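PDB 6CKG: D-glycerate 3-kinase from Cryptococcus neoformans var. grubii serotype A, which probably transfers a phosphate group from ATP to D-glycerate, giving 3-phosphoglycerate. Local coordinates for residues A[125-130]-A[146-151]; A[82-87]-A[119-124]; A[45-50]-A[172-177]; A[88-93]-A[161-166]. All coordinates share one frame; numbering follows the deposited sequence.

The four contacts illustrate how a P-loop kinase core carries additional structure. Contact 3 pairs two central strands, one of which runs into the P-loop, and encloses the other three in sequence. Contacts 1 and 2 share helix 118-129 and lie with their centres about 9 Å apart; Pro150 CD of contact 1 touches Phe87 CZ of contact 2 at 3.5 Å, and a single 1,2-ethanediol binds residues of both. Contact 4 carries the chain on from Phe87 to the far part of the two-stranded ribbon, its centre about 12 Å from that of contact 2 and about 27 Å from that of contact 3. Leu120 CD2 and Arg163 CZ meet at 3.5 Å where contacts 2 and 4 join.

Contact 1 of 4, residues A[125-130]-A[146-151]. With EDO (1,2-ethanediol), chain C.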
loop_
_atom_site.group_PDB
_atom_site.type_symbol
_atom_site.label_atom_id
_atom_site.label_comp_id
_atom_site.label_asym_id
_atom_site.label_seq_id
_atom_site.Cartn_x
_atom_site.Cartn_y
_atom_site.Cartn_z
ATOM N N LEU A 125 -4.814 -13.146 2.405
ATOM C CA LEU A 125 -3.440 -13.285 2.869
ATOM C C LEU A 125 -3.253 -14.586 3.637
ATOM O O LEU A 125 -2.233 -15.262 3.478
ATOM C CB LEU A 125 -3.047 -12.071 3.713
ATOM C CG LEU A 125 -1.542 -11.875 3.950
ATOM C CD1 LEU A 125 -0.708 -12.325 2.742
ATOM C CD2 LEU A 125 -1.281 -10.410 4.241
ATOM N N ALA A 126 -4.235 -14.976 4.452
ATOM C CA ALA A 126 -4.126 -16.263 5.134
ATOM C C ALA A 126 -4.145 -17.418 4.138
ATOM O O ALA A 126 -3.410 -18.404 4.299
ATOM C CB ALA A 126 -5.244 -16.417 6.163
ATOM N N LYS A 127 -4.961 -17.306 3.089
ATOM C CA LYS A 127 -4.985 -18.338 2.057
ATOM C C LYS A 127 -3.627 -18.462 1.377
ATOM O O LYS A 127 -3.114 -19.571 1.190
ATOM C CB LYS A 127 -6.079 -18.027 1.032
ATOM C CG LYS A 127 -6.426 -19.195 0.094
ATOM C CD LYS A 127 -7.101 -20.334 0.844
ATOM C CE LYS A 127 -7.621 -21.415 -0.100
ATOM N NZ LYS A 127 -8.819 -20.957 -0.858
ATOM N N LEU A 128 -3.036 -17.332 0.973
ATOM C CA LEU A 128 -1.720 -17.395 0.342
ATOM C C LEU A 128 -0.682 -17.974 1.293
ATOM O O LEU A 128 0.187 -18.750 0.877
ATOM C CB LEU A 128 -1.287 -16.012 -0.144
ATOM C CG LEU A 128 -2.086 -15.447 -1.324
ATOM C CD1 LEU A 128 -1.802 -13.948 -1.553
ATOM C CD2 LEU A 128 -1.834 -16.245 -2.593
ATOM N N LYS A 129 -0.773 -17.637 2.582
ATOM C CA LYS A 129 0.250 -18.071 3.530
ATOM C C LYS A 129 0.178 -19.567 3.831
ATOM O O LYS A 129 1.177 -20.140 4.264
ATOM C CB LYS A 129 0.156 -17.245 4.813
ATOM C CG LYS A 129 0.673 -15.813 4.637
ATOM C CD LYS A 129 0.427 -14.947 5.864
ATOM C CE LYS A 129 1.396 -15.248 6.989
ATOM N NZ LYS A 129 2.597 -14.359 6.953
ATOM N N SER A 130 -0.966 -20.211 3.600
ATOM C CA SER A 130 -1.103 -21.653 3.741
ATOM C C SER A 130 -1.001 -22.382 2.407
ATOM O O SER A 130 -1.221 -23.599 2.354
ATOM C CB SER A 130 -2.436 -21.993 4.411
ATOM O OG SER A 130 -3.525 -21.729 3.541
ATOM N N ARG A 146 -4.433 -23.625 -3.954
ATOM C CA ARG A 146 -4.908 -22.589 -4.861
ATOM C C ARG A 146 -5.551 -21.470 -4.053
ATOM O O ARG A 146 -5.974 -21.662 -2.911
ATOM C CB ARG A 146 -5.899 -23.154 -5.898
ATOM C CG ARG A 146 -5.262 -24.162 -6.868
ATOM C CD ARG A 146 -6.260 -24.776 -7.840
ATOM N NE ARG A 146 -6.704 -23.826 -8.857
ATOM C CZ ARG A 146 -7.667 -24.074 -9.744
ATOM N NH1 ARG A 146 -8.294 -25.248 -9.748
ATOM N NH2 ARG A 146 -8.009 -23.147 -10.631
ATOM N N ALA A 147 -5.586 -20.283 -4.655
ATOM C CA ALA A 147 -6.272 -19.136 -4.084
ATOM C C ALA A 147 -6.826 -18.287 -5.218
ATOM O O ALA A 147 -6.395 -18.393 -6.368
ATOM C CB ALA A 147 -5.344 -18.308 -3.195
ATOM N N GLN A 148 -7.822 -17.473 -4.887
ATOM C CA GLN A 148 -8.448 -16.556 -5.829
ATOM C C GLN A 148 -8.340 -15.146 -5.267
ATOM O O GLN A 148 -8.697 -14.910 -4.109
ATOM C CB GLN A 148 -9.919 -16.921 -6.080
ATOM C CG GLN A 148 -10.154 -18.255 -6.803
ATOM C CD GLN A 148 -10.009 -19.468 -5.893
ATOM O OE1 GLN A 148 -10.336 -19.414 -4.705
ATOM N NE2 GLN A 148 -9.505 -20.567 -6.450
ATOM N N LEU A 149 -7.840 -14.220 -6.079
ATOM C CA LEU A 149 -7.688 -12.860 -5.593
ATOM C C LEU A 149 -8.611 -11.897 -6.331
ATOM O O LEU A 149 -8.879 -12.070 -7.524
ATOM C CB LEU A 149 -6.236 -12.388 -5.743
ATOM C CG LEU A 149 -5.214 -13.305 -5.061
ATOM C CD1 LEU A 149 -3.801 -12.820 -5.296
ATOM C CD2 LEU A 149 -5.492 -13.418 -3.568
ATOM N N PRO A 150 -9.113 -10.867 -5.651
ATOM C CA PRO A 150 -10.073 -9.960 -6.285
ATOM C C PRO A 150 -9.382 -8.981 -7.219
ATOM O O PRO A 150 -8.174 -8.749 -7.148
ATOM C CB PRO A 150 -10.706 -9.222 -5.098
ATOM C CG PRO A 150 -9.600 -9.176 -4.079
ATOM C CD PRO A 150 -8.886 -10.529 -4.236
ATOM N N ILE A 151 -10.183 -8.428 -8.122
ATOM C CA ILE A 151 -9.778 -7.362 -9.026
ATOM C C ILE A 151 -10.769 -6.225 -8.857
ATOM O O ILE A 151 -11.983 -6.458 -8.852
ATOM C CB ILE A 151 -9.751 -7.839 -10.490
ATOM C CG1 ILE A 151 -8.667 -8.904 -10.681
ATOM C CG2 ILE A 151 -9.544 -6.662 -11.439
ATOM C CD1 ILE A 151 -8.683 -9.571 -12.061
HETATM C C1 EDO C . -5.060 -9.332 -7.760
HETATM O O1 EDO C . -5.870 -8.366 -8.461
HETATM C C2 EDO C . -4.869 -8.871 -6.319
HETATM O O2 EDO C . -4.176 -7.615 -6.322
#
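Lys127 lays the carbon part of its side chain, rather than its ammonium group, closest to the backbone of Arg146: CE of Lys127 comes to 3.3 Å from the carbonyl O of Arg146. Helix 118-129 here underlies the antiparallel ribbon formed by strands 146-153 and 162-171, an addition beside the parallel sheet of a P-loop kinase fold. The short segments of helix and strand run nearly opposite ways, with 152° between their directions and axes 8.2 Å apart at the closest point. The two segments meet by van der Waals contact; the backbone of the strand pairs instead with Val168 and Val170 of the partner strand.

CG of Lys127 stands anti to the backbone N (chi1 -166°), which sets it 3.6 Å from Ala147 CB. Beyond it the chain bends at chi2 and again at chi4, with CE beside the Arg146 carbonyl. Ala147 meets two residues of the helix: its CB touches both Lys127 CG and, at 4.1 Å, Leu128 CD2. Leu128 divides its branches, CD2 going to Ala147 and CD1 onward to Leu149. Leu128 also touches Ala80 and Met82 of strand 79-83, so this one leucine bridges core sheet and ribbon, whereas Lys127 stays at the exposed margin.

Farther along the strand, a 1,2-ethanediol, probably from the crystallisation liquor, lies against Leu149 CB with its carbons and donates from its O1 to Pro150 O at 2.7 Å.

Contact 2 of 4, residues A[82-87]-A[119-124]; sequences MSLDDF and PLLEQC. With EDO (1,2-ethanediol), chain C.
Met82, near the end of strand 79-83, reaches helix 118-129 with its terminal methyl: a bend at chi3 (57°) swings CE to 3.7 Å from Leu121 CD2, while SD lies beside Cys124 CB at 4.3 Å. Ser83 turns its side chain away, its hydroxyl bonded to Glu180, and its backbone N donates at 3.0 Å to O2 of a bound 1,2-ethanediol. The chain then winds into a short 3-10 turn. Leu84 there meets the helix through CD1, 4.0 Å from Leu121 CD1. Asp86 faces the diol instead, its OD2 accepting from O2 at 2.7 Å, while its OD1 is bonded to the backbone N of Tyr152.

Phe87 closes the walk and carries most of the packing. Its ring lies under Leu121, whose CD2 stands 3.7 Å from the ring centroid, 25° off the normal and shifted toward the rim, a CH-pi contact over one face. Cys124 comes from another direction: SG sits at the ring edge, 3.7 Å from Phe87 CE2, an in-plane sulfur-aromatic contact. The carbonyl O of Ser83 also lies at this ring's edge, and CG of Leu120 adds a further apolar neighbour to Phe87 CD2. Pro150 of the ribbon packs on the same phenylalanine.

Between these segments, at the end of a core strand of the P-loop kinase fold, the contact is apolar packing and ring contacts. The Phe87 ring is held by CH-pi and sulfur contacts without directional polar bonds, whereas the diol, probably a crystallisation additive, is gripped by one donor, the Ser83 N-H, and one acceptor, Asp86 OD2.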
loop_
_atom_site.group_PDB
_atom_site.type_symbol
_atom_site.label_atom_id
_atom_site.label_comp_id
_atom_site.label_asym_id
_atom_site.label_seq_id
_atom_site.Cartn_x
_atom_site.Cartn_y
_atom_site.Cartn_z
ATOM N N MET A 82 -0.517 -9.228 -4.102
ATOM C CA MET A 82 -1.712 -8.560 -3.594
ATOM C C MET A 82 -1.486 -7.054 -3.639
ATOM O O MET A 82 -0.519 -6.549 -3.052
ATOM C CB MET A 82 -2.030 -8.989 -2.157
ATOM C CG MET A 82 -2.759 -10.301 -2.059
ATOM S SD MET A 82 -2.952 -10.886 -0.369
ATOM C CE MET A 82 -3.823 -9.499 0.393
ATOM N N SER A 83 -2.370 -6.340 -4.328
ATOM C CA SER A 83 -2.353 -4.885 -4.361
ATOM C C SER A 83 -3.513 -4.359 -3.522
ATOM O O SER A 83 -4.654 -4.784 -3.709
ATOM C CB SER A 83 -2.463 -4.372 -5.795
ATOM O OG SER A 83 -1.454 -4.940 -6.590
ATOM N N LEU A 84 -3.218 -3.435 -2.609
ATOM C CA LEU A 84 -4.238 -2.946 -1.680
ATOM C C LEU A 84 -5.488 -2.430 -2.398
ATOM O O LEU A 84 -6.614 -2.667 -1.945
ATOM C CB LEU A 84 -3.644 -1.850 -0.800
ATOM C CG LEU A 84 -4.572 -1.276 0.270
ATOM C CD1 LEU A 84 -4.883 -2.367 1.275
ATOM C CD2 LEU A 84 -3.873 -0.092 0.949
ATOM N N ASP A 85 -5.315 -1.731 -3.522
ATOM C CA ASP A 85 -6.462 -1.145 -4.214
ATOM C C ASP A 85 -7.418 -2.205 -4.754
ATOM O O ASP A 85 -8.597 -1.917 -4.962
ATOM C CB ASP A 85 -6.001 -0.273 -5.374
ATOM C CG ASP A 85 -5.232 0.943 -4.930
ATOM O OD1 ASP A 85 -4.846 1.037 -3.738
ATOM O OD2 ASP A 85 -5.011 1.806 -5.802
ATOM N N ASP A 86 -6.936 -3.421 -5.020
ATOM C CA ASP A 86 -7.846 -4.461 -5.487
ATOM C C ASP A 86 -8.763 -4.956 -4.381
ATOM O O ASP A 86 -9.687 -5.730 -4.661
ATOM C CB ASP A 86 -7.065 -5.639 -6.071
ATOM C CG ASP A 86 -6.497 -5.328 -7.424
ATOM O OD1 ASP A 86 -7.272 -4.863 -8.287
ATOM O OD2 ASP A 86 -5.268 -5.512 -7.613
ATOM N N PHE A 87 -8.534 -4.511 -3.148
ATOM C CA PHE A 87 -9.289 -4.922 -1.978
ATOM C C PHE A 87 -10.152 -3.790 -1.406
ATOM O O PHE A 87 -10.612 -3.880 -0.264
ATOM C CB PHE A 87 -8.329 -5.465 -0.921
ATOM C CG PHE A 87 -7.714 -6.794 -1.290
ATOM C CD1 PHE A 87 -6.584 -6.861 -2.097
ATOM C CD2 PHE A 87 -8.268 -7.974 -0.826
ATOM C CE1 PHE A 87 -6.031 -8.086 -2.438
ATOM C CE2 PHE A 87 -7.713 -9.208 -1.170
ATOM C CZ PHE A 87 -6.601 -9.260 -1.973
ATOM N N PRO A 119 -12.019 -8.097 6.013
ATOM C CA PRO A 119 -12.209 -9.565 5.985
ATOM C C PRO A 119 -11.622 -10.225 4.748
ATOM O O PRO A 119 -11.000 -11.289 4.862
ATOM C CB PRO A 119 -13.733 -9.723 6.048
ATOM C CG PRO A 119 -14.175 -8.515 6.848
ATOM C CD PRO A 119 -13.270 -7.403 6.388
ATOM N N LEU A 120 -11.784 -9.609 3.570
ATOM C CA LEU A 120 -11.279 -10.213 2.338
ATOM C C LEU A 120 -9.755 -10.165 2.285
ATOM O O LEU A 120 -9.114 -11.139 1.876
ATOM C CB LEU A 120 -11.880 -9.508 1.116
ATOM C CG LEU A 120 -11.566 -10.116 -0.254
ATOM C CD1 LEU A 120 -12.039 -11.564 -0.324
ATOM C CD2 LEU A 120 -12.188 -9.301 -1.388
ATOM N N LEU A 121 -9.166 -9.031 2.664
ATOM C CA LEU A 121 -7.713 -8.933 2.785
ATOM C C LEU A 121 -7.156 -10.015 3.697
ATOM O O LEU A 121 -6.196 -10.709 3.346
ATOM C CB LEU A 121 -7.335 -7.551 3.316
ATOM C CG LEU A 121 -7.253 -6.466 2.254
ATOM C CD1 LEU A 121 -7.382 -5.073 2.882
ATOM C CD2 LEU A 121 -5.925 -6.625 1.517
ATOM N N GLU A 122 -7.743 -10.166 4.885
ATOM C CA GLU A 122 -7.255 -11.168 5.821
ATOM C C GLU A 122 -7.461 -12.574 5.277
ATOM O O GLU A 122 -6.558 -13.414 5.378
ATOM C CB GLU A 122 -7.936 -11.011 7.178
ATOM C CG GLU A 122 -7.581 -9.720 7.872
ATOM C CD GLU A 122 -8.151 -9.634 9.269
ATOM O OE1 GLU A 122 -8.304 -10.693 9.917
ATOM O OE2 GLU A 122 -8.455 -8.505 9.709
ATOM N N GLN A 123 -8.633 -12.847 4.691
ATOM C CA GLN A 123 -8.881 -14.163 4.109
ATOM C C GLN A 123 -7.866 -14.479 3.013
ATOM O O GLN A 123 -7.324 -15.588 2.956
ATOM C CB GLN A 123 -10.322 -14.255 3.565
ATOM C CG GLN A 123 -10.661 -15.606 2.915
ATOM C CD GLN A 123 -12.063 -15.661 2.278
ATOM O OE1 GLN A 123 -12.538 -14.688 1.689
ATOM N NE2 GLN A 123 -12.721 -16.810 2.402
ATOM N N CYS A 124 -7.595 -13.517 2.127
ATOM C CA CYS A 124 -6.703 -13.806 1.006
ATOM C C CYS A 124 -5.266 -13.978 1.469
ATOM O O CYS A 124 -4.560 -14.876 1.000
ATOM C CB CYS A 124 -6.802 -12.703 -0.044
ATOM S SG CYS A 124 -8.375 -12.850 -0.984
HETATM C C1 EDO C . -5.060 -9.332 -7.760
HETATM O O1 EDO C . -5.870 -8.366 -8.461
HETATM C C2 EDO C . -4.869 -8.871 -6.319
HETATM O O2 EDO C . -4.176 -7.615 -6.322
#

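Contact 3 of 4, residues A[45-50]-A[172-177]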
loop_
_atom_site.group_PDB
_atom_site.type_symbol
_atom_site.label_atom_id
_atom_site.label_comp_id
_atom_site.label_asym_id
_atom_site.label_seq_id
_atom_site.Cartn_x
_atom_site.Cartn_y
_atom_site.Cartn_z
ATOM N N CYS A 45 7.292 -24.657 4.556
ATOM C CA CYS A 45 7.583 -23.244 4.761
ATOM C C CYS A 45 6.582 -22.387 3.987
ATOM O O CYS A 45 6.365 -22.614 2.787
ATOM C CB CYS A 45 9.011 -22.904 4.338
ATOM S SG CYS A 45 9.441 -21.174 4.743
ATOM N N PRO A 46 5.938 -21.423 4.632
ATOM C CA PRO A 46 4.997 -20.552 3.929
ATOM C C PRO A 46 5.730 -19.627 2.974
ATOM O O PRO A 46 6.958 -19.468 3.081
ATOM C CB PRO A 46 4.329 -19.753 5.062
ATOM C CG PRO A 46 4.795 -20.375 6.336
ATOM C CD PRO A 46 6.076 -21.061 6.051
ATOM N N PRO A 47 5.016 -18.999 2.034
ATOM C CA PRO A 47 5.631 -17.918 1.249
ATOM C C PRO A 47 6.166 -16.828 2.168
ATOM O O PRO A 47 5.585 -16.536 3.216
ATOM C CB PRO A 47 4.475 -17.380 0.394
ATOM C CG PRO A 47 3.370 -18.367 0.520
ATOM C CD PRO A 47 3.568 -19.130 1.776
ATOM N N LEU A 48 7.278 -16.224 1.756
ATOM C CA LEU A 48 7.748 -14.986 2.360
ATOM C C LEU A 48 6.807 -13.865 1.956
ATOM O O LEU A 48 6.578 -13.657 0.764
ATOM C CB LEU A 48 9.169 -14.676 1.888
ATOM C CG LEU A 48 9.775 -13.344 2.335
ATOM C CD1 LEU A 48 10.174 -13.422 3.820
ATOM C CD2 LEU A 48 10.995 -12.989 1.457
ATOM N N VAL A 49 6.253 -13.141 2.928
ATOM C CA VAL A 49 5.381 -12.003 2.634
ATOM C C VAL A 49 6.231 -10.735 2.659
ATOM O O VAL A 49 6.734 -10.329 3.712
ATOM C CB VAL A 49 4.213 -11.883 3.623
ATOM C CG1 VAL A 49 3.329 -10.701 3.223
ATOM C CG2 VAL A 49 3.395 -13.167 3.671
ATOM N N VAL A 50 6.355 -10.092 1.506
ATOM C CA VAL A 50 7.083 -8.839 1.366
ATOM C C VAL A 50 6.055 -7.716 1.281
ATOM O O VAL A 50 5.346 -7.599 0.279
ATOM C CB VAL A 50 7.977 -8.853 0.116
ATOM C CG1 VAL A 50 8.796 -7.582 0.029
ATOM C CG2 VAL A 50 8.881 -10.100 0.090
ATOM N N GLY A 172 -0.351 -22.625 -6.149
ATOM C CA GLY A 172 0.817 -22.911 -5.347
ATOM C C GLY A 172 1.632 -24.015 -5.965
ATOM O O GLY A 172 1.207 -24.684 -6.908
ATOM N N PRO A 173 2.838 -24.238 -5.426
ATOM C CA PRO A 173 3.427 -23.526 -4.286
ATOM C C PRO A 173 3.917 -22.136 -4.659
ATOM O O PRO A 173 4.075 -21.843 -5.842
ATOM C CB PRO A 173 4.611 -24.422 -3.887
ATOM C CG PRO A 173 5.033 -25.053 -5.173
ATOM C CD PRO A 173 3.735 -25.293 -5.941
ATOM N N ILE A 174 4.127 -21.286 -3.655
ATOM C CA ILE A 174 4.513 -19.894 -3.848
ATOM C C ILE A 174 5.723 -19.611 -2.958
ATOM O O ILE A 174 5.701 -19.915 -1.758
ATOM C CB ILE A 174 3.356 -18.929 -3.514
ATOM C CG1 ILE A 174 2.186 -19.102 -4.493
ATOM C CG2 ILE A 174 3.819 -17.478 -3.510
ATOM C CD1 ILE A 174 2.531 -18.788 -5.939
ATOM N N ASP A 175 6.770 -19.026 -3.543
ATOM C CA ASP A 175 7.939 -18.632 -2.755
ATOM C C ASP A 175 7.722 -17.312 -2.033
ATOM O O ASP A 175 8.154 -17.147 -0.881
ATOM C CB ASP A 175 9.170 -18.509 -3.654
ATOM C CG ASP A 175 9.544 -19.823 -4.320
ATOM O OD1 ASP A 175 10.041 -20.731 -3.624
ATOM O OD2 ASP A 175 9.338 -19.939 -5.538
ATOM N N VAL A 176 7.106 -16.342 -2.709
ATOM C CA VAL A 176 7.084 -14.956 -2.247
ATOM C C VAL A 176 5.724 -14.364 -2.565
ATOM O O VAL A 176 5.219 -14.528 -3.678
ATOM C CB VAL A 176 8.194 -14.121 -2.918
ATOM C CG1 VAL A 176 8.065 -12.634 -2.549
ATOM C CG2 VAL A 176 9.576 -14.664 -2.549
ATOM N N VAL A 177 5.131 -13.681 -1.589
ATOM C CA VAL A 177 3.949 -12.853 -1.794
ATOM C C VAL A 177 4.384 -11.399 -1.696
ATOM O O VAL A 177 4.981 -10.990 -0.693
ATOM C CB VAL A 177 2.843 -13.174 -0.775
ATOM C CG1 VAL A 177 1.695 -12.130 -0.845
ATOM C CG2 VAL A 177 2.290 -14.584 -1.028
HETATM O O HOH W 1 8.775 -19.738 1.193
#
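Pro47 fills the apolar centre, its CB touching both Ile174 CG2 at 4.0 Å and Val177 CG2 at 3.8 Å. The proline ring and the isoleucine side chain meet at a slant. Leu128 of helix 118-129 also packs on this Val177, so the helix covers the face of the sheet that carries Val49 and Val177. On the other face, Val50 CG2 meets Val176 CG1 at 3.7 Å, the two side chains passing obliquely. CG1 of Val176 is placed anti to the backbone N (chi1 174°), where it can meet that methyl; helix 19-38 covers this face, with Val28 against Val176 and Gln31 and His35 against Leu48.

These are the neighbouring strands 48-53 and 176-180 of a parallel sheet with core order 2-3-1-4-5, as in P-loop kinases, and the first of them leads into the phosphate-binding loop. Between them runs a parallel ladder. Leu48 N donates to Asp175 O at 2.9 Å, Val177 N returns to Leu48 O at 2.8 Å, and Val50 N gives the straightest bond, 171° at its hydrogen, to Val177 O at 2.7 Å. Three CA-H...O contacts accompany them.

Toward the strand starts the contact turns polar. A water donates to Pro46 O at 2.6 Å and, weakly, to Asp175 O. The Asp175 side chain leaves the backbone away from segment 45-50; its carboxylate forms a salt bridge with Arg36 and accepts from Arg78 N.

Contact 4 of 4, residues A[88-93]-A[161-166]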
loop_
_atom_site.group_PDB
_atom_site.type_symbol
_atom_site.label_atom_id
_atom_site.label_comp_id
_atom_site.label_asym_id
_atom_site.label_seq_id
_atom_site.Cartn_x
_atom_site.Cartn_y
_atom_site.Cartn_z
ATOM N N TYR A 88 -10.406 -2.738 -2.179
ATOM C CA TYR A 88 -11.427 -1.770 -1.775
ATOM C C TYR A 88 -12.767 -2.464 -1.524
ATOM O O TYR A 88 -13.069 -3.511 -2.108
ATOM C CB TYR A 88 -11.622 -0.706 -2.856
ATOM C CG TYR A 88 -10.602 0.415 -2.916
ATOM C CD1 TYR A 88 -10.238 1.134 -1.775
ATOM C CD2 TYR A 88 -10.043 0.782 -4.131
ATOM C CE1 TYR A 88 -9.326 2.160 -1.862
ATOM C CE2 TYR A 88 -9.143 1.801 -4.227
ATOM C CZ TYR A 88 -8.778 2.490 -3.101
ATOM O OH TYR A 88 -7.873 3.517 -3.234
ATOM N N LEU A 89 -13.577 -1.862 -0.646
ATOM C CA LEU A 89 -14.962 -2.280 -0.468
ATOM C C LEU A 89 -15.673 -2.359 -1.809
ATOM O O LEU A 89 -15.346 -1.631 -2.752
ATOM C CB LEU A 89 -15.722 -1.290 0.437
ATOM C CG LEU A 89 -15.222 -1.166 1.872
ATOM C CD1 LEU A 89 -15.890 0.060 2.541
ATOM C CD2 LEU A 89 -15.515 -2.468 2.625
ATOM N N THR A 90 -16.658 -3.253 -1.891
ATOM C CA THR A 90 -17.564 -3.208 -3.028
ATOM C C THR A 90 -18.241 -1.841 -3.046
ATOM O O THR A 90 -18.288 -1.144 -2.034
ATOM C CB THR A 90 -18.624 -4.311 -2.945
ATOM O OG1 THR A 90 -19.480 -4.057 -1.829
ATOM C CG2 THR A 90 -17.986 -5.683 -2.785
ATOM N N HIS A 91 -18.758 -1.446 -4.217
ATOM C CA HIS A 91 -19.439 -0.155 -4.301
ATOM C C HIS A 91 -20.589 -0.067 -3.297
ATOM O O HIS A 91 -20.785 0.971 -2.653
ATOM C CB HIS A 91 -19.955 0.086 -5.725
ATOM C CG HIS A 91 -20.493 1.471 -5.940
ATOM N ND1 HIS A 91 -21.839 1.763 -5.900
ATOM C CD2 HIS A 91 -19.860 2.646 -6.175
ATOM C CE1 HIS A 91 -22.016 3.056 -6.108
ATOM N NE2 HIS A 91 -20.829 3.616 -6.272
ATOM N N SER A 92 -21.364 -1.147 -3.154
ATOM C CA SER A 92 -22.483 -1.130 -2.213
ATOM C C SER A 92 -22.006 -0.863 -0.786
ATOM O O SER A 92 -22.592 -0.045 -0.059
ATOM C CB SER A 92 -23.253 -2.449 -2.293
ATOM O OG SER A 92 -24.470 -2.328 -1.596
ATOM N N ASP A 93 -20.941 -1.544 -0.369
ATOM C CA ASP A 93 -20.395 -1.367 0.974
ATOM C C ASP A 93 -19.802 0.022 1.163
ATOM O O ASP A 93 -19.898 0.595 2.253
ATOM C CB ASP A 93 -19.325 -2.423 1.256
ATOM C CG ASP A 93 -19.914 -3.764 1.660
ATOM O OD1 ASP A 93 -21.155 -3.881 1.758
ATOM O OD2 ASP A 93 -19.129 -4.703 1.883
ATOM N N GLY A 161 -15.981 3.315 -8.923
ATOM C CA GLY A 161 -15.298 2.050 -8.739
ATOM C C GLY A 161 -16.205 0.968 -8.157
ATOM O O GLY A 161 -17.191 1.236 -7.460
ATOM N N ASP A 162 -15.844 -0.283 -8.437
ATOM C CA ASP A 162 -16.486 -1.438 -7.827
ATOM C C ASP A 162 -15.597 -2.658 -8.058
ATOM O O ASP A 162 -14.745 -2.661 -8.950
ATOM C CB ASP A 162 -17.880 -1.657 -8.409
ATOM C CG ASP A 162 -18.720 -2.624 -7.598
ATOM O OD1 ASP A 162 -18.368 -2.935 -6.447
ATOM O OD2 ASP A 162 -19.750 -3.072 -8.128
ATOM N N ARG A 163 -15.797 -3.688 -7.232
ATOM C CA ARG A 163 -15.101 -4.955 -7.422
ATOM C C ARG A 163 -15.477 -5.555 -8.770
ATOM O O ARG A 163 -16.648 -5.586 -9.143
ATOM C CB ARG A 163 -15.452 -5.938 -6.300
ATOM C CG ARG A 163 -14.586 -7.228 -6.286
ATOM C CD ARG A 163 -14.714 -7.956 -4.943
ATOM N NE ARG A 163 -14.359 -7.072 -3.828
ATOM C CZ ARG A 163 -14.777 -7.235 -2.573
ATOM N NH1 ARG A 163 -15.562 -8.258 -2.267
ATOM N NH2 ARG A 163 -14.404 -6.374 -1.620
ATOM N N SER A 164 -14.479 -6.022 -9.507
ATOM C CA SER A 164 -14.772 -6.709 -10.752
ATOM C C SER A 164 -15.295 -8.122 -10.492
ATOM O O SER A 164 -15.029 -8.738 -9.456
ATOM C CB SER A 164 -13.519 -6.780 -11.626
ATOM O OG SER A 164 -13.793 -7.427 -12.844
ATOM N N LYS A 165 -16.024 -8.645 -11.477
ATOM C CA LYS A 165 -16.345 -10.069 -11.487
ATOM C C LYS A 165 -15.115 -10.927 -11.775
ATOM O O LYS A 165 -15.051 -12.081 -11.338
ATOM C CB LYS A 165 -17.439 -10.343 -12.519
ATOM N N GLU A 166 -14.149 -10.404 -12.526
ATOM C CA GLU A 166 -12.930 -11.151 -12.822
ATOM C C GLU A 166 -12.106 -11.358 -11.553
ATOM O O GLU A 166 -12.120 -10.526 -10.636
ATOM C CB GLU A 166 -12.095 -10.400 -13.860
ATOM C CG GLU A 166 -12.872 -9.913 -15.070
ATOM C CD GLU A 166 -12.872 -10.912 -16.210
ATOM O OE1 GLU A 166 -13.054 -10.488 -17.371
ATOM O OE2 GLU A 166 -12.683 -12.121 -15.948
HETATM O O HOH W 2 -12.410 -5.014 -4.339
HETATM O O HOH W 3 -21.306 -3.290 -5.106
#
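Arg163 reaches across to Tyr88 and Thr90, and its course can be followed outward from CB, which points toward segment 88-93. Arg163 CB lies 4.3 Å from Thr90 CG2. CG, anti to the backbone N (chi1 -171°), runs past the carbonyl O of Ile151, and CD brushes Pro150. The bend at chi3 (-56°) then turns NE to a water, which it reaches at 2.9 Å and which donates in turn to Tyr88 O. CZ is overlaid by the methyl of Thr90, CG2 standing 3.5 Å above the centre of the guanidinium plane. NH1 lies under the same methyl, 3.6 Å from Thr90 CG2. NH2, at the tip, donates nearly in the guanidinium plane to Tyr88 O at 3.2 Å and forms a salt bridge with Asp117.

Asp162 holds the neighbouring helix start. Its OD1 is met from above the carboxylate plane by His91 N at 2.7 Å, a straight bond, and Thr90 as N-cap accepts from Asp93 N through OG1. The His91 ring presents its edge to Gly161, CD2 lying 3.3 Å from that carbonyl O; NE2 bonds to Glu160 and the ring stacks on Phe157.

Helix 91-100 is therefore capped by Thr90, and its first N-H is also bound by Asp162 of the ribbon. The negative charge of Asp162 beside a helix N-terminus would probably be stabilised there.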